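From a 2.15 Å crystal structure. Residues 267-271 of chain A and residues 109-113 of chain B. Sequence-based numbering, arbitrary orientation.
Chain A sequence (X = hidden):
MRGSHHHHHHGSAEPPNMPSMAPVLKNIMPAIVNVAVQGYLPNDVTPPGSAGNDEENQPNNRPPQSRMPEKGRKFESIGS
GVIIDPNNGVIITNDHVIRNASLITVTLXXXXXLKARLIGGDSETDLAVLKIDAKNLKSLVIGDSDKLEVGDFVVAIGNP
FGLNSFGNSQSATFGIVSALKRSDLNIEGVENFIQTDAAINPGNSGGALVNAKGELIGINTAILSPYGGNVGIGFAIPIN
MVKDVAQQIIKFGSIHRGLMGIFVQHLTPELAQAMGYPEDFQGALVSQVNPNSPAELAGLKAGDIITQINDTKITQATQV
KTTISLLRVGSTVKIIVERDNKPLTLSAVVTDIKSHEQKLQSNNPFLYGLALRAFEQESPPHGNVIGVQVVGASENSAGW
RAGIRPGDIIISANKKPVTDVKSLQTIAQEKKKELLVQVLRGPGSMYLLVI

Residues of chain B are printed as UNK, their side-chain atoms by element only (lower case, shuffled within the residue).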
ATOM      1  N   LEU A 267      46.088  19.418 -25.795  1.00 38.55           N
ATOM      2  CA  LEU A 267      46.846  20.655 -25.759  1.00 38.04           C
ATOM      3  C   LEU A 267      45.929  21.808 -26.189  1.00 38.48           C
ATOM      4  O   LEU A 267      45.682  22.002 -27.406  1.00 39.17           O
ATOM      5  CB  LEU A 267      48.028  20.579 -26.709  1.00 38.15           C
ATOM      6  CG  LEU A 267      49.054  21.705 -26.679  1.00 37.87           C
ATOM      7  CD1 LEU A 267      49.819  21.642 -25.384  1.00 37.17           C
ATOM      8  CD2 LEU A 267      50.029  21.570 -27.898  1.00 38.53           C
ATOM      9  N   THR A 268      45.363  22.503 -25.211  1.00 38.26           N
ATOM     10  CA  THR A 268      44.593  23.707 -25.492  1.00 38.65           C
ATOM     11  C   THR A 268      45.518  24.821 -25.950  1.00 38.33           C
ATOM     12  O   THR A 268      46.683  24.768 -25.649  1.00 37.82           O
ATOM     13  CB  THR A 268      43.894  24.216 -24.206  1.00 38.61           C
ATOM     14  OG1 THR A 268      44.891  24.434 -23.209  1.00 37.84           O
ATOM     15  CG2 THR A 268      42.878  23.204 -23.710  1.00 39.25           C
ATOM     16  N   PRO A 269      44.985  25.858 -26.630  1.00 38.80           N
ATOM     17  CA  PRO A 269      45.826  26.955 -27.004  1.00 38.66           C
ATOM     18  C   PRO A 269      46.500  27.594 -25.767  1.00 38.02           C
ATOM     19  O   PRO A 269      47.613  28.004 -25.839  1.00 37.89           O
ATOM     20  CB  PRO A 269      44.860  27.918 -27.721  1.00 39.33           C
ATOM     21  CG  PRO A 269      43.808  27.012 -28.317  1.00 40.09           C
ATOM     22  CD  PRO A 269      43.624  26.002 -27.186  1.00 39.68           C
ATOM     23  N   GLU A 270      45.803  27.610 -24.643  1.00 37.86           N
ATOM     24  CA  GLU A 270      46.344  28.111 -23.389  1.00 38.41           C
ATOM     25  C   GLU A 270      47.511  27.274 -22.901  1.00 37.05           C
ATOM     26  O   GLU A 270      48.542  27.818 -22.559  1.00 36.96           O
ATOM     27  CB  GLU A 270      45.245  28.151 -22.328  1.00 40.71           C
ATOM     28  CG  GLU A 270      45.731  28.331 -20.917  1.00 46.39           C
ATOM     29  CD  GLU A 270      44.611  28.324 -19.855  1.00 50.65           C
ATOM     30  OE1 GLU A 270      43.937  27.281 -19.663  1.00 48.24           O
ATOM     31  OE2 GLU A 270      44.452  29.355 -19.179  1.00 49.03           O
ATOM     32  N   LEU A 271      47.390  25.956 -22.895  1.00 36.93           N
ATOM     33  CA  LEU A 271      48.529  25.173 -22.515  1.00 36.59           C
ATOM     34  C   LEU A 271      49.682  25.305 -23.522  1.00 36.74           C
ATOM     35  O   LEU A 271      50.869  25.381 -23.105  1.00 36.71           O
ATOM     36  CB  LEU A 271      48.165  23.677 -22.339  1.00 36.51           C
ATOM     37  CG  LEU A 271      47.389  23.440 -21.041  1.00 36.56           C
ATOM     38  CD1 LEU A 271      46.624  22.104 -21.059  1.00 36.82           C
ATOM     39  CD2 LEU A 271      48.419  23.489 -19.833  1.00 36.27           C
TER
ATOM     40  N   UNK B 109      36.919  29.000 -25.377  1.00 34.55           N
ATOM     41  CA  UNK B 109      37.297  27.965 -26.307  1.00 35.66           C
ATOM     42  C   UNK B 109      38.777  27.783 -26.246  1.00 36.63           C
ATOM     43  O   UNK B 109      39.237  26.705 -26.378  1.00 37.00           O
ATOM     44  c   UNK B 109      37.214  27.745 -30.233  1.00 50.59           C
ATOM     45  n   UNK B 109      37.882  28.806 -30.651  1.00 54.42           N
ATOM     46  c   UNK B 109      37.417  27.348 -28.766  1.00 42.86           C
ATOM     47  o   UNK B 109      36.510  27.050 -30.995  1.00 55.84           O
ATOM     48  c   UNK B 109      36.910  28.351 -27.738  1.00 36.40           C
ATOM     49  N   UNK B 110      39.536  28.833 -25.974  1.00 37.63           N
ATOM     50  CA  UNK B 110      40.982  28.701 -25.863  1.00 39.27           C
ATOM     51  C   UNK B 110      41.439  27.949 -24.609  1.00 39.06           C
ATOM     52  O   UNK B 110      42.604  27.657 -24.466  1.00 37.65           O
ATOM     53  c   UNK B 110      41.398  31.042 -24.918  1.00 43.10           C
ATOM     54  c   UNK B 110      41.718  30.051 -26.012  1.00 40.77           C
ATOM     55  o   UNK B 110      41.268  30.667 -23.743  1.00 40.40           O
ATOM     56  o   UNK B 110      41.282  32.225 -25.266  1.00 49.23           O
ATOM     57  N   UNK B 111      40.532  27.675 -23.686  1.00 38.51           N
ATOM     58  CA  UNK B 111      40.901  26.925 -22.498  1.00 38.92           C
ATOM     59  C   UNK B 111      40.901  27.739 -21.208  1.00 39.50           C
ATOM     60  O   UNK B 111      40.866  27.140 -20.118  1.00 39.19           O
ATOM     61  N   UNK B 112      40.909  29.079 -21.284  1.00 38.23           N
ATOM     62  CA  UNK B 112      40.881  29.883 -20.069  1.00 37.43           C
ATOM     63  C   UNK B 112      39.593  29.706 -19.274  1.00 37.11           C
ATOM     64  O   UNK B 112      38.472  29.688 -19.883  1.00 33.70           O
ATOM     65  c   UNK B 112      42.561  31.719 -20.852  1.00 41.17           C
ATOM     66  c   UNK B 112      42.698  33.211 -21.268  1.00 39.52           C
ATOM     67  n   UNK B 112      42.225  35.801 -22.384  1.00 40.54           N
ATOM     68  c   UNK B 112      41.858  34.702 -23.066  1.00 39.17           C
ATOM     69  n   UNK B 112      41.343  34.843 -24.260  1.00 39.93           N
ATOM     70  c   UNK B 112      41.055  31.345 -20.446  1.00 37.88           C
ATOM     71  n   UNK B 112      42.083  33.476 -22.587  1.00 39.06           N
ATOM     72  N   UNK B 113      39.731  29.563 -17.946  1.00 35.91           N
ATOM     73  CA  UNK B 113      38.604  29.556 -17.047  1.00 36.42           C
ATOM     74  C   UNK B 113      38.686  30.819 -16.199  1.00 37.55           C
ATOM     75  O   UNK B 113      39.653  31.009 -15.455  1.00 39.38           O
ATOM     76  n   UNK B 113      35.038  25.772 -15.458  1.00 53.73           N
ATOM     77  c   UNK B 113      38.851  27.025 -16.791  1.00 42.23           C
ATOM     78  c   UNK B 113      37.660  26.149 -16.691  1.00 47.04           C
ATOM     79  c   UNK B 113      36.142  25.635 -14.774  1.00 51.68           C
ATOM     80  c   UNK B 113      38.656  28.378 -16.121  1.00 37.33           C
ATOM     81  n   UNK B 113      36.055  25.345 -13.481  1.00 52.94           N
ATOM     82  n   UNK B 113      37.355  25.811 -15.312  1.00 54.78           N
TER

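Position 109 of chain B carries five side-chain atoms: three carbons in a row, the last of which bears one oxygen and one nitrogen. A carboxamide at the end of a two-methylene arm identifies glutamine. Its CA-to-CB bond points sideways, and its CG comes no nearer than 6.4 Å to Pro A269 CG, the closest side-chain approach to the stretch, so Gln B109 leaves the contact to the residues that follow.

Position 110 has two side-chain carbons, the second carrying two oxygens, a carboxylate one methylene from the backbone. This is aspartate. Its CB lies 4.2 Å from CB of Pro A269, but the carboxylate turns to its own chain, where it forms a salt bridge with the residue at position 112, and one of its oxygens also accepts from the backbone N of that residue. The backbone of Asp B110 provides the link to chain A: its O accepts a hydrogen bond from Glu A270 N at 3.2 Å and lies 3.3 Å from Pro A269 CD.

Position 111 has no atoms beyond the backbone and is therefore glycine. Its phi of 110° and psi of -17° would jam a CB against the preceding carbonyl oxygen, and an ideal CB would also sit only 3.0 Å from Thr A268 CB. Gly B111 thus suits both these backbone angles and the close fit against Thr A268.

Position 112 shows seven side-chain atoms: three carbons, a nitrogen, then a carbon bearing two further nitrogens. This guanidinium marks arginine. Arg B112 NH2 lies 2.8 Å from Asp B110 OD2, and NE also donates to the carboxylate, while CG packs 3.5 Å from Glu A270 OE2.

Position 113 has the same seven-atom pattern and is also arginine. Its side chain ends away from chain A, and the guanidinium of Arg B113 is engaged elsewhere in the structure.

The contact rests on a helix start meeting a chain turn. Thr A268 caps the helix, its OG1 accepting from Leu A271 N at 2.9 Å. Glu A270 N, in the first turn and so without a carbonyl partner one turn earlier, is free to donate to Asp B110 O. The Asp B110–Arg B112 salt bridge spans the glycine and braces the loop that presents this carbonyl. Glu A270 has the largest area covered on its stretch, yet its carboxylate gains no hydrogen bond here: OE1 is 3.1 Å from Gly B111 O, and both are acceptors. The 237 Å² interface therefore combines one backbone hydrogen bond with close packing.

Chain B, residues 109-113: QDGRR
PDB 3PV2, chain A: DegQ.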